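Local coordinates for envelopment polyprotein (Bovine Schmallenberg virus BH80/Germany/2011, PDB 7A56) that includes the class II fusion glycoprotein Gc, captured in its trimeric postfusion form, which probably merges the viral envelope with a host membrane during entry, at residues 104-109 / 198-203; 137-142 / 151-156; 355-360 / 378-383. One frame throughout, in Å; residues are numbered along the deposited sequence.

Contact 1 (104-109 / 198-203); sequences IYVRRV and KDVEVC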
ATOM      1  N   ILE A 104      21.155  21.552 -10.373  1.00 23.50           N
ATOM      2  CA  ILE A 104      19.886  20.882 -10.641  1.00 22.37           C
ATOM      3  C   ILE A 104      19.132  20.747  -9.312  1.00 24.46           C
ATOM      4  O   ILE A 104      19.607  20.075  -8.382  1.00 23.73           O
ATOM      5  CB  ILE A 104      20.102  19.503 -11.284  1.00 21.88           C
ATOM      6  CG1 ILE A 104      21.043  19.568 -12.514  1.00 23.69           C
ATOM      7  CG2 ILE A 104      18.742  18.770 -11.530  1.00 21.75           C
ATOM      8  CD1 ILE A 104      20.452  20.440 -13.658  1.00 25.40           C
ATOM      9  N   TYR A 105      17.970  21.403  -9.199  1.00 21.69           N
ATOM     10  CA  TYR A 105      17.367  21.615  -7.870  1.00 22.88           C
ATOM     11  C   TYR A 105      15.952  21.044  -7.898  1.00 22.68           C
ATOM     12  O   TYR A 105      15.135  21.475  -8.720  1.00 21.74           O
ATOM     13  CB  TYR A 105      17.421  23.118  -7.533  1.00 26.39           C
ATOM     14  CG  TYR A 105      16.456  23.610  -6.453  1.00 29.51           C
ATOM     15  CD1 TYR A 105      16.217  22.869  -5.317  1.00 25.91           C
ATOM     16  CD2 TYR A 105      15.829  24.830  -6.580  1.00 29.59           C
ATOM     17  CE1 TYR A 105      15.299  23.330  -4.315  1.00 29.33           C
ATOM     18  CE2 TYR A 105      14.936  25.312  -5.615  1.00 29.92           C
ATOM     19  CZ  TYR A 105      14.687  24.562  -4.496  1.00 31.39           C
ATOM     20  OH  TYR A 105      13.831  25.074  -3.595  1.00 33.93           O
ATOM     21  N   VAL A 106      15.657  20.088  -7.007  1.00 20.97           N
ATOM     22  CA  VAL A 106      14.299  19.480  -6.940  1.00 22.04           C
ATOM     23  C   VAL A 106      13.474  20.375  -6.008  1.00 25.48           C
ATOM     24  O   VAL A 106      13.509  20.271  -4.782  1.00 26.38           O
ATOM     25  CB  VAL A 106      14.347  18.024  -6.506  1.00 21.72           C
ATOM     26  CG1 VAL A 106      12.913  17.349  -6.573  1.00 23.98           C
ATOM     27  CG2 VAL A 106      15.330  17.243  -7.374  1.00 21.48           C
ATOM     28  N   ARG A 107      12.759  21.325  -6.599  1.00 22.91           N
ATOM     29  CA  ARG A 107      12.175  22.374  -5.789  1.00 21.99           C
ATOM     30  C   ARG A 107      10.952  21.884  -5.011  1.00 24.41           C
ATOM     31  O   ARG A 107      10.728  22.335  -3.899  1.00 23.60           O
ATOM     32  CB  ARG A 107      11.793  23.568  -6.650  1.00 23.57           C
ATOM     33  CG  ARG A 107      11.172  24.704  -5.798  1.00 26.46           C
ATOM     34  CD  ARG A 107      11.230  26.036  -6.454  1.00 31.68           C
ATOM     35  NE  ARG A 107      10.362  26.975  -5.755  1.00 35.49           N
ATOM     36  CZ  ARG A 107      10.674  27.676  -4.669  1.00 37.74           C
ATOM     37  NH1 ARG A 107      11.890  27.576  -4.089  1.00 36.48           N
ATOM     38  NH2 ARG A 107       9.736  28.496  -4.164  1.00 33.71           N
ATOM     39  N   ARG A 108      10.174  20.977  -5.572  1.00 21.26           N
ATOM     40  CA  ARG A 108       9.023  20.475  -4.803  1.00 23.70           C
ATOM     41  C   ARG A 108       8.785  19.013  -5.127  1.00 24.31           C
ATOM     42  O   ARG A 108       8.868  18.591  -6.287  1.00 23.02           O
ATOM     43  CB  ARG A 108       7.789  21.333  -5.086  1.00 27.83           C
ATOM     44  CG  ARG A 108       6.492  20.795  -4.382  1.00 30.48           C
ATOM     45  CD  ARG A 108       5.321  21.785  -4.674  1.00 36.54           C
ATOM     46  NE  ARG A 108       4.927  21.698  -6.086  1.00 39.55           N
ATOM     47  CZ  ARG A 108       5.094  22.665  -6.987  1.00 41.62           C
ATOM     48  NH1 ARG A 108       5.632  23.823  -6.632  1.00 43.87           N
ATOM     49  NH2 ARG A 108       4.699  22.468  -8.247  1.00 41.70           N
ATOM     50  N   VAL A 109       8.555  18.211  -4.084  1.00 23.15           N
ATOM     51  CA  VAL A 109       8.043  16.856  -4.244  1.00 20.59           C
ATOM     52  C   VAL A 109       6.969  16.685  -3.177  1.00 24.25           C
ATOM     53  O   VAL A 109       7.269  16.787  -1.980  1.00 25.88           O
ATOM     54  CB  VAL A 109       9.094  15.762  -4.041  1.00 21.10           C
ATOM     55  CG1 VAL A 109       8.385  14.424  -4.107  1.00 22.53           C
ATOM     56  CG2 VAL A 109      10.250  15.818  -5.128  1.00 22.17           C
ATOM     57  N   LYS A 198       1.683  12.459  -7.948  1.00 26.62           N
ATOM     58  CA  LYS A 198       2.878  13.188  -7.579  1.00 26.76           C
ATOM     59  C   LYS A 198       2.819  14.597  -8.128  1.00 27.73           C
ATOM     60  O   LYS A 198       2.272  14.847  -9.207  1.00 32.43           O
ATOM     61  CB  LYS A 198       4.124  12.502  -8.169  1.00 29.17           C
ATOM     62  CG  LYS A 198       4.179  11.051  -7.810  1.00 30.97           C
ATOM     63  CD  LYS A 198       5.398  10.438  -8.408  1.00 30.14           C
ATOM     64  CE  LYS A 198       5.338   8.972  -8.103  1.00 26.84           C
ATOM     65  NZ  LYS A 198       4.522   8.184  -9.174  1.00 28.81           N
ATOM     66  N   ASP A 199       3.382  15.532  -7.368  1.00 24.28           N
ATOM     67  CA  ASP A 199       3.542  16.907  -7.811  1.00 27.54           C
ATOM     68  C   ASP A 199       5.032  17.245  -7.654  1.00 26.97           C
ATOM     69  O   ASP A 199       5.507  17.415  -6.520  1.00 29.82           O
ATOM     70  CB  ASP A 199       2.629  17.807  -6.968  1.00 32.68           C
ATOM     71  CG  ASP A 199       2.766  19.299  -7.303  1.00 42.38           C
ATOM     72  OD1 ASP A 199       3.495  19.672  -8.244  1.00 41.28           O
ATOM     73  OD2 ASP A 199       2.124  20.116  -6.610  1.00 43.53           O
ATOM     74  N   VAL A 200       5.765  17.302  -8.779  1.00 24.48           N
ATOM     75  CA  VAL A 200       7.229  17.438  -8.763  1.00 24.18           C
ATOM     76  C   VAL A 200       7.598  18.641  -9.610  1.00 27.33           C
ATOM     77  O   VAL A 200       7.161  18.766 -10.769  1.00 27.29           O
ATOM     78  CB  VAL A 200       7.956  16.169  -9.269  1.00 23.35           C
ATOM     79  CG1 VAL A 200       9.499  16.367  -9.324  1.00 22.94           C
ATOM     80  CG2 VAL A 200       7.618  14.990  -8.384  1.00 23.11           C
ATOM     81  N   GLU A 201       8.394  19.531  -9.028  1.00 25.68           N
ATOM     82  CA  GLU A 201       8.918  20.660  -9.760  1.00 23.73           C
ATOM     83  C   GLU A 201      10.427  20.632  -9.666  1.00 23.48           C
ATOM     84  O   GLU A 201      10.995  20.468  -8.574  1.00 23.30           O
ATOM     85  CB  GLU A 201       8.348  21.958  -9.195  1.00 26.93           C
ATOM     86  CG  GLU A 201       8.889  23.245  -9.908  1.00 33.15           C
ATOM     87  CD  GLU A 201       8.465  24.499  -9.144  1.00 42.97           C
ATOM     88  OE1 GLU A 201       8.471  24.462  -7.891  1.00 51.15           O
ATOM     89  OE2 GLU A 201       8.096  25.490  -9.780  1.00 44.49           O
ATOM     90  N   VAL A 202      11.085  20.893 -10.797  1.00 24.24           N
ATOM     91  CA  VAL A 202      12.549  20.854 -10.838  1.00 25.71           C
ATOM     92  C   VAL A 202      13.042  22.132 -11.484  1.00 26.03           C
ATOM     93  O   VAL A 202      12.354  22.721 -12.323  1.00 26.18           O
ATOM     94  CB  VAL A 202      13.080  19.631 -11.616  1.00 26.51           C
ATOM     95  CG1 VAL A 202      12.578  18.340 -10.976  1.00 29.04           C
ATOM     96  CG2 VAL A 202      12.706  19.730 -13.074  1.00 27.84           C
ATOM     97  N   CYS A 203      14.215  22.613 -11.034  1.00 24.06           N
ATOM     98  CA  CYS A 203      14.733  23.896 -11.483  1.00 22.35           C
ATOM     99  C   CYS A 203      16.173  23.744 -11.955  1.00 23.36           C
ATOM    100  O   CYS A 203      16.928  22.911 -11.453  1.00 24.20           O
ATOM    101  CB  CYS A 203      14.755  25.004 -10.390  1.00 28.89           C
ATOM    102  SG  CYS A 203      13.099  25.302  -9.654  1.00 30.93           S
TER
HETATM  103  O   HOH W   1       4.673  25.392  -9.752  1.00 56.90           O

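Contact 2 (137-142 / 151-156); sequences GKCPSP and TFSKER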
ATOM      1  N   GLY A 137     -53.680  -6.931  22.615  1.00 33.60           N
ATOM      2  CA  GLY A 137     -53.108  -7.239  21.319  1.00 35.91           C
ATOM      3  C   GLY A 137     -51.614  -7.423  21.398  1.00 36.12           C
ATOM      4  O   GLY A 137     -50.968  -7.183  22.421  1.00 33.41           O
ATOM      5  N   LYS A 138     -51.042  -7.855  20.278  1.00 37.42           N
ATOM      6  CA  LYS A 138     -49.612  -8.071  20.220  1.00 36.07           C
ATOM      7  C   LYS A 138     -48.923  -6.840  19.624  1.00 35.97           C
ATOM      8  O   LYS A 138     -49.568  -5.907  19.136  1.00 35.44           O
ATOM      9  CB  LYS A 138     -49.296  -9.336  19.413  1.00 41.65           C
ATOM     10  CG  LYS A 138     -49.547  -9.163  17.955  1.00 47.36           C
ATOM     11  CD  LYS A 138     -50.179 -10.388  17.321  1.00 56.08           C
ATOM     12  CE  LYS A 138     -49.292 -11.595  17.392  1.00 62.48           C
ATOM     13  NZ  LYS A 138     -48.232 -11.605  16.322  1.00 71.03           N
ATOM     14  N   CYS A 139     -47.602  -6.824  19.750  1.00 31.98           N
ATOM     15  CA  CYS A 139     -46.810  -5.701  19.242  1.00 31.08           C
ATOM     16  C   CYS A 139     -47.075  -5.543  17.745  1.00 35.45           C
ATOM     17  O   CYS A 139     -47.220  -6.546  17.042  1.00 34.78           O
ATOM     18  CB  CYS A 139     -45.341  -5.957  19.511  1.00 34.50           C
ATOM     19  SG  CYS A 139     -44.869  -5.879  21.250  1.00 32.21           S
ATOM     20  N   PRO A 140     -47.199  -4.312  17.237  1.00 38.45           N
ATOM     21  CA  PRO A 140     -47.407  -4.121  15.788  1.00 40.72           C
ATOM     22  C   PRO A 140     -46.182  -4.566  14.983  1.00 39.47           C
ATOM     23  O   PRO A 140     -45.069  -4.627  15.505  1.00 38.73           O
ATOM     24  CB  PRO A 140     -47.635  -2.609  15.661  1.00 40.32           C
ATOM     25  CG  PRO A 140     -46.827  -2.017  16.827  1.00 38.64           C
ATOM     26  CD  PRO A 140     -47.121  -3.028  17.958  1.00 37.83           C
ATOM     27  N   SER A 141     -46.434  -4.988  13.737  1.00 44.54           N
ATOM     28  CA  SER A 141     -45.380  -5.392  12.755  1.00 49.45           C
ATOM     29  C   SER A 141     -45.490  -4.477  11.546  1.00 49.43           C
ATOM     30  O   SER A 141     -46.532  -4.446  10.901  1.00 51.24           O
ATOM     31  CB  SER A 141     -45.525  -6.844  12.256  1.00 54.52           C
ATOM     32  OG  SER A 141     -45.712  -7.787  13.294  1.00 60.25           O
ATOM     33  N   PRO A 142     -44.469  -3.687  11.280  1.00 46.68           N
ATOM     34  CA  PRO A 142     -43.275  -3.539  12.105  1.00 44.92           C
ATOM     35  C   PRO A 142     -43.573  -2.612  13.274  1.00 43.02           C
ATOM     36  O   PRO A 142     -44.648  -2.012  13.313  1.00 44.73           O
ATOM     37  CB  PRO A 142     -42.304  -2.863  11.155  1.00 44.02           C
ATOM     38  CG  PRO A 142     -43.234  -1.913  10.413  1.00 45.33           C
ATOM     39  CD  PRO A 142     -44.460  -2.732  10.156  1.00 49.40           C
ATOM     40  N   THR A 151     -35.533   0.275  16.738  1.00 24.30           N
ATOM     41  CA  THR A 151     -36.773   0.024  17.500  1.00 24.42           C
ATOM     42  C   THR A 151     -36.537  -0.853  18.721  1.00 25.34           C
ATOM     43  O   THR A 151     -35.525  -1.541  18.865  1.00 25.60           O
ATOM     44  CB  THR A 151     -37.829  -0.632  16.614  1.00 27.45           C
ATOM     45  OG1 THR A 151     -37.269  -1.820  16.061  1.00 30.42           O
ATOM     46  CG2 THR A 151     -38.229   0.287  15.446  1.00 29.37           C
ATOM     47  N   PHE A 152     -37.537  -0.844  19.619  1.00 29.07           N
ATOM     48  CA  PHE A 152     -37.503  -1.754  20.746  1.00 26.58           C
ATOM     49  C   PHE A 152     -38.945  -2.068  21.123  1.00 25.46           C
ATOM     50  O   PHE A 152     -39.847  -1.271  20.864  1.00 27.63           O
ATOM     51  CB  PHE A 152     -36.784  -1.172  21.979  1.00 23.88           C
ATOM     52  CG  PHE A 152     -37.195   0.254  22.324  1.00 27.51           C
ATOM     53  CD1 PHE A 152     -38.325   0.501  23.115  1.00 31.62           C
ATOM     54  CD2 PHE A 152     -36.410   1.338  21.885  1.00 31.23           C
ATOM     55  CE1 PHE A 152     -38.711   1.783  23.427  1.00 33.60           C
ATOM     56  CE2 PHE A 152     -36.780   2.648  22.205  1.00 31.02           C
ATOM     57  CZ  PHE A 152     -37.960   2.862  22.983  1.00 32.46           C
ATOM     58  N   SER A 153     -39.156  -3.238  21.719  1.00 23.85           N
ATOM     59  CA  SER A 153     -40.538  -3.586  22.116  1.00 23.39           C
ATOM     60  C   SER A 153     -40.506  -4.730  23.123  1.00 26.08           C
ATOM     61  O   SER A 153     -39.552  -5.522  23.171  1.00 24.48           O
ATOM     62  CB  SER A 153     -41.415  -3.978  20.920  1.00 26.70           C
ATOM     63  OG  SER A 153     -40.880  -5.130  20.262  1.00 29.82           O
ATOM     64  N   LYS A 154     -41.599  -4.844  23.887  1.00 24.75           N
ATOM     65  CA  LYS A 154     -41.828  -6.006  24.737  1.00 25.92           C
ATOM     66  C   LYS A 154     -43.298  -6.394  24.657  1.00 25.76           C
ATOM     67  O   LYS A 154     -44.181  -5.542  24.851  1.00 25.92           O
ATOM     68  CB  LYS A 154     -41.446  -5.727  26.195  1.00 28.71           C
ATOM     69  CG  LYS A 154     -39.931  -5.914  26.477  1.00 33.34           C
ATOM     70  CD  LYS A 154     -39.539  -5.681  27.934  1.00 38.85           C
ATOM     71  CE  LYS A 154     -38.006  -5.848  28.131  1.00 44.01           C
ATOM     72  NZ  LYS A 154     -37.599  -7.281  28.138  1.00 47.59           N
ATOM     73  N   GLU A 155     -43.540  -7.670  24.320  1.00 24.06           N
ATOM     74  CA  GLU A 155     -44.859  -8.276  24.342  1.00 24.72           C
ATOM     75  C   GLU A 155     -45.273  -8.506  25.796  1.00 25.68           C
ATOM     76  O   GLU A 155     -44.439  -8.459  26.718  1.00 25.45           O
ATOM     77  CB  GLU A 155     -44.866  -9.645  23.646  1.00 22.88           C
ATOM     78  CG  GLU A 155     -44.358  -9.712  22.218  1.00 25.67           C
ATOM     79  CD  GLU A 155     -45.302  -9.153  21.190  1.00 29.72           C
ATOM     80  OE1 GLU A 155     -46.471  -8.889  21.522  1.00 29.38           O
ATOM     81  OE2 GLU A 155     -44.879  -9.024  19.994  1.00 31.48           O
ATOM     82  N   ARG A 156     -46.553  -8.772  25.970  1.00 26.14           N
ATOM     83  CA  ARG A 156     -47.106  -9.226  27.258  1.00 27.55           C
ATOM     84  C   ARG A 156     -46.883  -8.179  28.358  1.00 29.47           C
ATOM     85  O   ARG A 156     -46.655  -8.514  29.521  1.00 29.71           O
ATOM     86  CB  ARG A 156     -46.471 -10.572  27.671  1.00 26.16           C
ATOM     87  CG  ARG A 156     -46.628 -11.719  26.655  1.00 29.48           C
ATOM     88  CD  ARG A 156     -45.574 -12.831  26.885  1.00 28.89           C
ATOM     89  NE  ARG A 156     -44.206 -12.378  26.499  1.00 29.07           N
ATOM     90  CZ  ARG A 156     -43.236 -12.161  27.391  1.00 30.71           C
ATOM     91  NH1 ARG A 156     -43.474 -12.373  28.690  1.00 33.80           N
ATOM     92  NH2 ARG A 156     -42.051 -11.749  27.006  1.00 31.84           N
TER
HETATM   93  O   HOH W   2     -46.093  -8.881  17.594  1.00 28.72           O

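Contact 3 (355-360 / 378-383); sequences TVTIDE and KLSTNT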
ATOM      1  N   THR A 355      25.103  23.323   6.496  1.00 41.76           N
ATOM      2  CA  THR A 355      25.317  23.739   7.888  1.00 42.52           C
ATOM      3  C   THR A 355      23.956  23.868   8.577  1.00 40.35           C
ATOM      4  O   THR A 355      23.223  24.826   8.334  1.00 37.68           O
ATOM      5  CB  THR A 355      26.074  25.054   7.943  1.00 45.28           C
ATOM      6  OG1 THR A 355      27.320  24.897   7.268  1.00 47.55           O
ATOM      7  CG2 THR A 355      26.346  25.495   9.421  1.00 47.28           C
ATOM      8  N   VAL A 356      23.613  22.895   9.412  1.00 43.98           N
ATOM      9  CA  VAL A 356      22.338  22.855  10.132  1.00 43.99           C
ATOM     10  C   VAL A 356      22.639  22.864  11.622  1.00 45.14           C
ATOM     11  O   VAL A 356      23.585  22.208  12.070  1.00 43.93           O
ATOM     12  CB  VAL A 356      21.497  21.619   9.755  1.00 45.50           C
ATOM     13  CG1 VAL A 356      20.175  21.607  10.521  1.00 45.47           C
ATOM     14  CG2 VAL A 356      21.247  21.578   8.257  1.00 43.89           C
ATOM     15  N   THR A 357      21.872  23.651  12.381  1.00 45.82           N
ATOM     16  CA  THR A 357      21.916  23.607  13.833  1.00 46.13           C
ATOM     17  C   THR A 357      20.505  23.380  14.372  1.00 44.91           C
ATOM     18  O   THR A 357      19.528  23.940  13.857  1.00 42.78           O
ATOM     19  CB  THR A 357      22.499  24.901  14.454  1.00 49.89           C
ATOM     20  OG1 THR A 357      21.717  26.035  14.036  1.00 50.04           O
ATOM     21  CG2 THR A 357      23.997  25.109  14.063  1.00 50.82           C
ATOM     22  N   ILE A 358      20.399  22.558  15.412  1.00 46.19           N
ATOM     23  CA  ILE A 358      19.140  22.406  16.145  1.00 46.08           C
ATOM     24  C   ILE A 358      19.144  23.421  17.279  1.00 48.56           C
ATOM     25  O   ILE A 358      19.771  23.207  18.315  1.00 47.37           O
ATOM     26  CB  ILE A 358      18.952  20.990  16.667  1.00 46.28           C
ATOM     27  CG1 ILE A 358      18.929  20.022  15.485  1.00 42.06           C
ATOM     28  CG2 ILE A 358      17.675  20.958  17.553  1.00 48.49           C
ATOM     29  CD1 ILE A 358      18.993  18.567  15.851  1.00 41.33           C
ATOM     30  N   ASP A 359      18.463  24.552  17.075  1.00 50.22           N
ATOM     31  CA  ASP A 359      18.570  25.646  18.028  1.00 53.64           C
ATOM     32  C   ASP A 359      17.806  25.330  19.297  1.00 55.47           C
ATOM     33  O   ASP A 359      18.245  25.685  20.396  1.00 57.22           O
ATOM     34  CB  ASP A 359      18.060  26.948  17.407  1.00 54.67           C
ATOM     35  CG  ASP A 359      18.787  27.291  16.112  1.00 54.54           C
ATOM     36  OD1 ASP A 359      19.954  26.888  15.996  1.00 54.92           O
ATOM     37  OD2 ASP A 359      18.204  27.951  15.223  1.00 53.53           O
ATOM     38  N   GLU A 360      16.668  24.663  19.173  1.00 54.83           N
ATOM     39  CA  GLU A 360      16.071  24.149  20.397  1.00 56.50           C
ATOM     40  C   GLU A 360      15.224  22.939  20.072  1.00 52.24           C
ATOM     41  O   GLU A 360      14.892  22.684  18.912  1.00 49.57           O
ATOM     42  CB  GLU A 360      15.263  25.203  21.129  1.00 63.28           C
ATOM     43  CG  GLU A 360      14.490  26.190  20.314  1.00 67.65           C
ATOM     44  CD  GLU A 360      13.708  27.136  21.224  1.00 75.30           C
ATOM     45  OE1 GLU A 360      14.130  28.308  21.377  1.00 79.90           O
ATOM     46  OE2 GLU A 360      12.691  26.688  21.820  1.00 76.92           O
ATOM     47  N   LYS A 378      13.395  23.832  16.714  1.00 46.36           N
ATOM     48  CA  LYS A 378      13.801  25.020  15.969  1.00 48.42           C
ATOM     49  C   LYS A 378      15.163  24.763  15.316  1.00 44.02           C
ATOM     50  O   LYS A 378      16.157  24.514  16.020  1.00 43.38           O
ATOM     51  CB  LYS A 378      13.847  26.252  16.877  1.00 55.14           C
ATOM     52  CG  LYS A 378      12.476  26.703  17.372  1.00 61.09           C
ATOM     53  CD  LYS A 378      12.377  28.218  17.364  1.00 67.53           C
ATOM     54  CE  LYS A 378      11.108  28.695  18.045  1.00 72.96           C
ATOM     55  NZ  LYS A 378      11.250  28.878  19.528  1.00 76.66           N
ATOM     56  N   LEU A 379      15.189  24.854  13.984  1.00 44.15           N
ATOM     57  CA  LEU A 379      16.346  24.544  13.134  1.00 45.11           C
ATOM     58  C   LEU A 379      16.828  25.791  12.417  1.00 44.39           C
ATOM     59  O   LEU A 379      16.013  26.590  11.941  1.00 45.03           O
ATOM     60  CB  LEU A 379      16.032  23.526  12.037  1.00 47.06           C
ATOM     61  CG  LEU A 379      15.702  22.111  12.452  1.00 52.36           C
ATOM     62  CD1 LEU A 379      15.908  21.199  11.283  1.00 49.82           C
ATOM     63  CD2 LEU A 379      16.565  21.718  13.626  1.00 53.90           C
ATOM     64  N   SER A 380      18.152  25.922  12.307  1.00 42.21           N
ATOM     65  CA  SER A 380      18.810  26.874  11.408  1.00 42.83           C
ATOM     66  C   SER A 380      19.517  26.103  10.294  1.00 37.61           C
ATOM     67  O   SER A 380      20.039  25.010  10.517  1.00 37.46           O
ATOM     68  CB  SER A 380      19.813  27.754  12.151  1.00 44.37           C
ATOM     69  OG  SER A 380      19.145  28.762  12.874  1.00 49.23           O
ATOM     70  N   THR A 381      19.482  26.651   9.089  1.00 38.36           N
ATOM     71  CA  THR A 381      20.168  26.011   7.973  1.00 35.60           C
ATOM     72  C   THR A 381      20.657  27.088   7.025  1.00 36.59           C
ATOM     73  O   THR A 381      20.032  28.145   6.872  1.00 36.47           O
ATOM     74  CB  THR A 381      19.256  24.992   7.244  1.00 36.37           C
ATOM     75  OG1 THR A 381      19.941  24.441   6.116  1.00 34.61           O
ATOM     76  CG2 THR A 381      17.913  25.647   6.773  1.00 36.70           C
ATOM     77  N   ASN A 382      21.813  26.835   6.423  1.00 35.48           N
ATOM     78  CA  ASN A 382      22.351  27.791   5.459  1.00 37.23           C
ATOM     79  C   ASN A 382      21.813  27.548   4.040  1.00 34.82           C
ATOM     80  O   ASN A 382      22.184  28.292   3.113  1.00 35.95           O
ATOM     81  CB  ASN A 382      23.904  27.779   5.501  1.00 38.64           C
ATOM     82  CG  ASN A 382      24.529  26.443   5.046  1.00 37.42           C
ATOM     83  OD1 ASN A 382      23.933  25.371   5.105  1.00 37.34           O
ATOM     84  ND2 ASN A 382      25.759  26.528   4.594  1.00 40.93           N
ATOM     85  N   THR A 383      20.881  26.602   3.876  1.00 32.49           N
ATOM     86  CA  THR A 383      20.415  26.208   2.555  1.00 31.38           C
ATOM     87  C   THR A 383      19.084  25.455   2.660  1.00 30.66           C
ATOM     88  O   THR A 383      18.847  24.700   3.595  1.00 26.99           O
ATOM     89  CB  THR A 383      21.452  25.332   1.802  1.00 31.54           C
ATOM     90  OG1 THR A 383      21.008  25.089   0.460  1.00 29.92           O
ATOM     91  CG2 THR A 383      21.757  23.980   2.482  1.00 28.47           C
TER

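Contact 1 (104-109 / 198-203)
Arg107 and Arg108 meet Asp199 and Glu201 in a salt-bridge network on one face of the strand pair. Arg108 is extended as far as CD and then bends (chi3 70°), which swings NE toward Asp199. Arg108 NH2 donates to Asp199 OD1 at 3.0 Å with the oxygen in the guanidinium plane, and NE adds a weaker bond to the same oxygen. Glu201 meets this guanidinium differently: its CB lies over one face, and Glu201 OE1 sits 3.2 Å from Arg108 NH1 but well out of the plane, a pairing of charges without an N-H aimed at it. A water accepts from Arg108 NH2 and gives a weak bond to Glu201 OE2. Arg107 runs alongside Glu201, its NE in a long ion pair with OE1, while its NH1 bonds weakly to Tyr105 OH.

Backbone polar groups are matched antiparallel between strands 98-134 and 197-206, with a classic beta bulge: Arg107 and Arg108 both face Glu201, whose carbonyl O takes Arg108 N at 3.2 Å and, weakly, Arg107 N. Glu201 N returns a bond to Arg108 O at 2.9 Å. Tyr105 and Cys203 exchange two bonds, the shorter being Cys203 N to Tyr105 O at 2.7 Å. Cys203, in disulfide with Cys212, sets its SG obliquely 5.0 Å from the Tyr105 ring centroid. On the other face Val109 CG2 meets Val200 CG2 at 4.3 Å, beta-branched valine suiting a buried strand.

Contact 2 (137-142 / 151-156)
Glu155 sets its carboxylate beside CB and SG of Cys139, both oxygens in use. Its chain bends at chi2 (-75°), carrying Glu155 CD to within 3.3 Å of Cys139 SG. Glu155 OE1 accepts the backbone N-H of Cys139, 2.9 Å from its N, in a fairly straight bond of 164°, approached on its syn side though 26° out of the carboxylate plane. A water donates to Glu155 OE2 and to Cys139 O, 2.7 Å from each, so that one carboxylate grips the N-H directly and the C=O through solvent. Glutamate suits this place because it spans from the corner the chain turns at Glu155 to the 137-142 loop. Ser153, a small residue pointing toward the loop, brings CB 4.0 Å from Cys139 SG.

Lys138 NZ, 5.6 Å from Glu155 OE2, would, with Arg297 of a second subunit in a weak, long ion pair to OE2, tend to favour the ionised form of Glu155. Glu155 N bonds to Asp283 of that second subunit, and Arg156 makes a salt bridge with the same aspartate. The buried sulfur is joined to Cys174 of strand 172-183, which also pairs with 151-154: a disulfide-pinned loop closed over a beta strand, at a subunit interface of the postfusion trimer.

Contact 3 (355-360 / 378-383)
Asp359 and Glu360 both face Lys378, a classic beta bulge in the hairpin of strands 356-365 and 373-381, and both backbone N-H groups converge on Lys378 O. Asp359 N comes in nearly along the C=O axis, at a separation too short to be trusted, whereas Glu360 N meets an in-plane lone pair of Lys378 O at 3.2 Å. The bulge turns Asp359 toward the partner strand. Its CG lies anti to the carbonyl carbon (chi1 -56°), and the carboxylate takes two hydroxyl donors: Ser380 OG gives to the syn lone pair of Asp359 OD2 at 2.7 Å, and Thr357 OG1 to Asp359 OD1 at 2.8 Å. Beyond it Glu360 and Lys378 run alongside each other in the same direction, their methylenes touching before Lys378 NZ reaches Glu360 OE1 at 3.5 Å.

On the other face Ile358 CG1 presses on Leu379 CD2 at a close 3.5 Å, and strands 399-402 and 429-433 lie against this apolar side. At the far end Asn382 OD1 accepts Thr355 N at 2.7 Å, the donor standing above the carbonyl plane; with Asn382 N to Thr355 O, it extends the pairing just beyond the strands. Two hydroxyl donors on one carboxylate would tend to stabilise the charged form of Asp359 on this exposed face.

The three contacts sample distant parts of one elongated chain. Contact 1 and contact 2 lie on opposite sides of the chain's centre, their centres about 67 Å apart, yet strand 98-134, which carries 104-109, leads into the loop of 137-142. Contact 3 is nearer to contact 1, about 22 Å between centres and about 8 Å between nearest atoms, without touching it; about 71 Å separates its centre from that of contact 2. Contacts 1 and 3 both pair antiparallel strands across a classic bulge and meet no other subunit, whereas contact 2 borders two neighbouring copies. There, too, a phosphate ion, probably a component of the crystallisation solution, lies about 3 Å from the Lys154 side chain.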